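PDB 3OGS: beta-galactosidase from Trichoderma reesei, which hydrolyses beta-D-galactosides, releasing their terminal non-reducing beta-D-galactose residues, as a member of glycosyl hydrolase family 35. Local coordinates for the 1-methylethyl 1-thio-beta-D-galactopyranoside site. Numbering follows the deposited sequence.

The 1-methylethyl 1-thio-beta-D-galactopyranoside site. Residues 76, 119-122, 179-180, 215, 217, 238, 240, 244, 278, 284, 322, 342, 344. With IPT (1-methylethyl 1-thio-beta-D-galactopyranoside), chain B.
IPT (IPTG), a thiogalactoside analogue of the substrate, lies almost wholly buried in the galactose pocket of this family 35 catalytic domain, where each sugar hydroxyl meets a partner of fitting polarity. Glu122 reads the C4/C6 side: bent at chi2 (75°), it sets its carboxylate astride two hydroxyls, OE2 accepting from the axial IPT O4 at 2.6 Å and OE1 from IPT O6 at 2.7 Å, both approaching from above the carboxylate plane. Tyr342 OH takes the anti lone pair of OE1, which should help hold the carboxylate's rotation. An alanine in place of Glu122 would remove both acceptors and would probably weaken discrimination for the axial 4-hydroxyl. Asn120 ND2 donates to IPT O4 (2.9 Å), nearly in its amide plane and roughly at right angles to the Glu122 bond. IPT O3 lies between Tyr76 OH (2.8 Å) and Ala121 N (3.0 Å), while Tyr344 OH reaches IPT O6 in its ring plane. Phe284 turns its ring edge to IPT C6, which sits above the Phe244 plane, past the CZ/CE2 rim.

At the anomeric end Glu180, the acid/base, brings CG within 3.9 Å of IPT S1. The nucleophile Glu278 places OE1 3.2 Å from IPT C1, broadly away from S1. Asn179 ND2 donates to IPT O2 almost straight (164° at H). Tyr240 OH donates to the anti lone pair of Glu278 OE1; OE2 accepts Asn215 ND2 and, on its syn lone pair, IPT O2 at 2.8 Å.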
loop_
_atom_site.group_PDB
_atom_site.type_symbol
_atom_site.label_atom_id
_atom_site.label_comp_id
_atom_site.label_asym_id
_atom_site.label_seq_id
_atom_site.Cartn_x
_atom_site.Cartn_y
_atom_site.Cartn_z
ATOM N N TYR A 76 7.641 5.698 -0.089
ATOM C CA TYR A 76 8.303 6.219 -1.335
ATOM C C TYR A 76 7.927 7.714 -1.595
ATOM O O TYR A 76 6.814 8.161 -1.164
ATOM C CB TYR A 76 7.937 5.386 -2.627
ATOM C CG TYR A 76 8.632 3.995 -2.730
ATOM C CD1 TYR A 76 10.058 3.851 -2.539
ATOM C CD2 TYR A 76 7.901 2.872 -3.090
ATOM C CE1 TYR A 76 10.692 2.522 -2.725
ATOM C CE2 TYR A 76 8.501 1.586 -3.291
ATOM C CZ TYR A 76 9.900 1.427 -3.078
ATOM O OH TYR A 76 10.449 0.143 -3.266
ATOM N N ILE A 119 12.386 4.160 -7.868
ATOM C CA ILE A 119 11.569 3.512 -6.754
ATOM C C ILE A 119 10.886 2.149 -7.165
ATOM O O ILE A 119 10.555 1.341 -6.300
ATOM C CB ILE A 119 10.478 4.478 -6.077
ATOM C CG1 ILE A 119 9.363 4.957 -7.093
ATOM C CG2 ILE A 119 11.217 5.630 -5.324
ATOM C CD1 ILE A 119 8.134 5.622 -6.328
ATOM N N ASN A 120 10.796 1.872 -8.474
ATOM C CA ASN A 120 10.046 0.687 -9.074
ATOM C C ASN A 120 8.524 0.861 -8.656
ATOM O O ASN A 120 7.860 1.667 -9.284
ATOM C CB ASN A 120 10.720 -0.699 -8.672
ATOM C CG ASN A 120 10.429 -1.826 -9.663
ATOM O OD1 ASN A 120 10.833 -1.701 -10.850
ATOM N ND2 ASN A 120 9.762 -2.921 -9.227
ATOM N N ALA A 121 8.018 0.183 -7.596
ATOM C CA ALA A 121 6.698 0.509 -6.933
ATOM C C ALA A 121 5.432 0.335 -7.765
ATOM O O ALA A 121 4.325 0.724 -7.304
ATOM C CB ALA A 121 6.734 2.004 -6.348
ATOM N N GLU A 122 5.560 -0.367 -8.912
ATOM C CA GLU A 122 4.438 -0.453 -9.859
ATOM C C GLU A 122 3.870 0.923 -10.261
ATOM O O GLU A 122 2.673 1.048 -10.555
ATOM C CB GLU A 122 3.305 -1.416 -9.310
ATOM C CG GLU A 122 3.741 -2.998 -9.315
ATOM C CD GLU A 122 4.751 -3.348 -8.177
ATOM O OE1 GLU A 122 4.347 -3.148 -7.009
ATOM O OE2 GLU A 122 5.916 -3.807 -8.456
ATOM N N ASN A 179 17.034 1.761 -5.122
ATOM C CA ASN A 179 16.021 0.703 -4.794
ATOM C C ASN A 179 16.400 -0.666 -5.449
ATOM O O ASN A 179 16.499 -0.791 -6.703
ATOM C CB ASN A 179 14.563 1.127 -5.265
ATOM C CG ASN A 179 13.480 0.146 -4.758
ATOM O OD1 ASN A 179 13.109 0.207 -3.577
ATOM N ND2 ASN A 179 12.993 -0.803 -5.651
ATOM N N GLU A 180 16.558 -1.691 -4.624
ATOM C CA GLU A 180 16.756 -3.057 -5.130
ATOM C C GLU A 180 17.870 -3.125 -6.237
ATOM O O GLU A 180 17.683 -3.699 -7.360
ATOM C CB GLU A 180 15.363 -3.627 -5.567
ATOM C CG GLU A 180 15.410 -5.165 -5.914
ATOM C CD GLU A 180 15.263 -5.399 -7.399
ATOM O OE1 GLU A 180 14.654 -4.531 -8.113
ATOM O OE2 GLU A 180 15.761 -6.459 -7.857
ATOM N N ASN A 215 18.008 -2.424 0.276
ATOM C CA ASN A 215 16.924 -3.408 0.142
ATOM C C ASN A 215 17.247 -4.356 -1.039
ATOM O O ASN A 215 16.555 -4.401 -2.032
ATOM C CB ASN A 215 15.500 -2.765 0.020
ATOM C CG ASN A 215 15.324 -1.925 -1.271
ATOM O OD1 ASN A 215 16.286 -1.326 -1.767
ATOM N ND2 ASN A 215 14.096 -1.945 -1.855
ATOM N N ALA A 217 17.405 -7.647 -3.414
ATOM C CA ALA A 217 16.317 -8.589 -3.822
ATOM C C ALA A 217 16.409 -9.945 -3.124
ATOM O O ALA A 217 15.354 -10.574 -2.845
ATOM C CB ALA A 217 16.290 -8.792 -5.357
ATOM N N ASP A 238 15.073 -8.373 0.992
ATOM C CA ASP A 238 13.585 -8.447 0.768
ATOM C C ASP A 238 13.129 -9.904 0.788
ATOM O O ASP A 238 14.004 -10.866 0.763
ATOM C CB ASP A 238 13.193 -7.779 -0.585
ATOM C CG ASP A 238 13.801 -6.400 -0.767
ATOM O OD1 ASP A 238 13.928 -5.678 0.256
ATOM O OD2 ASP A 238 14.194 -6.052 -1.942
ATOM N N TYR A 240 9.637 -12.278 -0.983
ATOM C CA TYR A 240 8.236 -12.487 -1.439
ATOM C C TYR A 240 8.097 -13.957 -1.806
ATOM O O TYR A 240 8.019 -14.297 -2.988
ATOM C CB TYR A 240 7.932 -11.592 -2.665
ATOM C CG TYR A 240 7.902 -10.057 -2.341
ATOM C CD1 TYR A 240 9.095 -9.287 -2.288
ATOM C CD2 TYR A 240 6.689 -9.395 -2.088
ATOM C CE1 TYR A 240 9.057 -7.808 -1.954
ATOM C CE2 TYR A 240 6.637 -7.949 -1.826
ATOM C CZ TYR A 240 7.825 -7.208 -1.723
ATOM O OH TYR A 240 7.714 -5.834 -1.491
ATOM N N PHE A 244 3.862 -13.524 -7.069
ATOM C CA PHE A 244 2.812 -12.561 -7.411
ATOM C C PHE A 244 1.574 -12.983 -8.211
ATOM O O PHE A 244 0.680 -12.132 -8.491
ATOM C CB PHE A 244 3.467 -11.317 -8.072
ATOM C CG PHE A 244 4.537 -10.715 -7.244
ATOM C CD1 PHE A 244 5.915 -10.922 -7.556
ATOM C CD2 PHE A 244 4.198 -9.905 -6.129
ATOM C CE1 PHE A 244 6.936 -10.338 -6.761
ATOM C CE2 PHE A 244 5.243 -9.359 -5.314
ATOM C CZ PHE A 244 6.574 -9.568 -5.652
ATOM N N GLU A 278 11.620 -5.068 2.973
ATOM C CA GLU A 278 10.284 -5.282 2.290
ATOM C C GLU A 278 9.993 -6.754 2.443
ATOM O O GLU A 278 10.749 -7.610 1.902
ATOM C CB GLU A 278 10.308 -5.029 0.803
ATOM C CG GLU A 278 10.432 -3.591 0.362
ATOM C CD GLU A 278 10.511 -3.456 -1.170
ATOM O OE1 GLU A 278 9.885 -4.236 -1.918
ATOM O OE2 GLU A 278 11.171 -2.511 -1.664
ATOM N N PHE A 284 0.757 -7.514 -6.166
ATOM C CA PHE A 284 0.236 -6.605 -7.212
ATOM C C PHE A 284 -0.629 -7.517 -8.118
ATOM O O PHE A 284 -0.623 -8.823 -7.960
ATOM C CB PHE A 284 1.389 -5.858 -7.985
ATOM C CG PHE A 284 2.476 -6.767 -8.612
ATOM C CD1 PHE A 284 2.193 -7.546 -9.745
ATOM C CD2 PHE A 284 3.775 -6.801 -8.089
ATOM C CE1 PHE A 284 3.236 -8.427 -10.396
ATOM C CE2 PHE A 284 4.801 -7.616 -8.690
ATOM C CZ PHE A 284 4.534 -8.439 -9.845
ATOM N N TYR A 322 5.241 -4.784 3.206
ATOM C CA TYR A 322 4.953 -4.096 1.903
ATOM C C TYR A 322 3.756 -4.801 1.186
ATOM O O TYR A 322 3.937 -6.020 0.880
ATOM C CB TYR A 322 6.198 -4.098 0.966
ATOM C CG TYR A 322 6.037 -3.294 -0.328
ATOM C CD1 TYR A 322 5.130 -3.691 -1.324
ATOM C CD2 TYR A 322 6.763 -2.073 -0.530
ATOM C CE1 TYR A 322 4.890 -2.898 -2.514
ATOM C CE2 TYR A 322 6.550 -1.286 -1.728
ATOM C CZ TYR A 322 5.579 -1.693 -2.713
ATOM O OH TYR A 322 5.355 -0.895 -3.862
ATOM N N TYR A 342 -4.817 -0.000 -6.214
ATOM C CA TYR A 342 -3.604 -0.580 -5.575
ATOM C C TYR A 342 -4.001 -1.131 -4.152
ATOM O O TYR A 342 -3.202 -1.088 -3.256
ATOM C CB TYR A 342 -2.410 0.441 -5.474
ATOM C CG TYR A 342 -0.972 -0.157 -5.357
ATOM C CD1 TYR A 342 -0.484 -1.107 -6.311
ATOM C CD2 TYR A 342 -0.110 0.214 -4.273
ATOM C CE1 TYR A 342 0.890 -1.615 -6.258
ATOM C CE2 TYR A 342 1.217 -0.257 -4.190
ATOM C CZ TYR A 342 1.718 -1.211 -5.201
ATOM O OH TYR A 342 3.018 -1.682 -5.135
ATOM N N TYR A 344 -3.832 -4.115 -3.150
ATOM C CA TYR A 344 -2.732 -5.050 -2.859
ATOM C C TYR A 344 -3.162 -6.313 -2.047
ATOM O O TYR A 344 -2.281 -7.162 -1.716
ATOM C CB TYR A 344 -1.544 -4.300 -2.131
ATOM C CG TYR A 344 -0.150 -4.818 -2.478
ATOM C CD1 TYR A 344 0.526 -4.432 -3.700
ATOM C CD2 TYR A 344 0.583 -5.633 -1.546
ATOM C CE1 TYR A 344 1.837 -4.915 -4.015
ATOM C CE2 TYR A 344 1.918 -6.135 -1.864
ATOM C CZ TYR A 344 2.513 -5.789 -3.091
ATOM O OH TYR A 344 3.807 -6.304 -3.346
HETATM C C1 IPT B . 10.217 -5.007 -4.969
HETATM C C2 IPT B . 10.360 -3.493 -5.279
HETATM O O2 IPT B . 11.399 -2.936 -4.418
HETATM C C3 IPT B . 9.092 -2.715 -4.904
HETATM O O3 IPT B . 9.200 -1.336 -5.312
HETATM C C4 IPT B . 7.797 -3.325 -5.532
HETATM O O4 IPT B . 7.968 -3.191 -6.984
HETATM C C5 IPT B . 7.719 -4.856 -5.102
HETATM O O5 IPT B . 8.978 -5.455 -5.526
HETATM C C6 IPT B . 6.505 -5.610 -5.709
HETATM O O6 IPT B . 5.227 -5.043 -5.319
HETATM S S1 IPT B . 11.572 -5.858 -5.793
HETATM C "C1'" IPT B . 11.154 -7.463 -5.097
HETATM C "C2'" IPT B . 10.574 -8.561 -6.019
HETATM C "C3'" IPT B . 12.336 -8.026 -4.352
#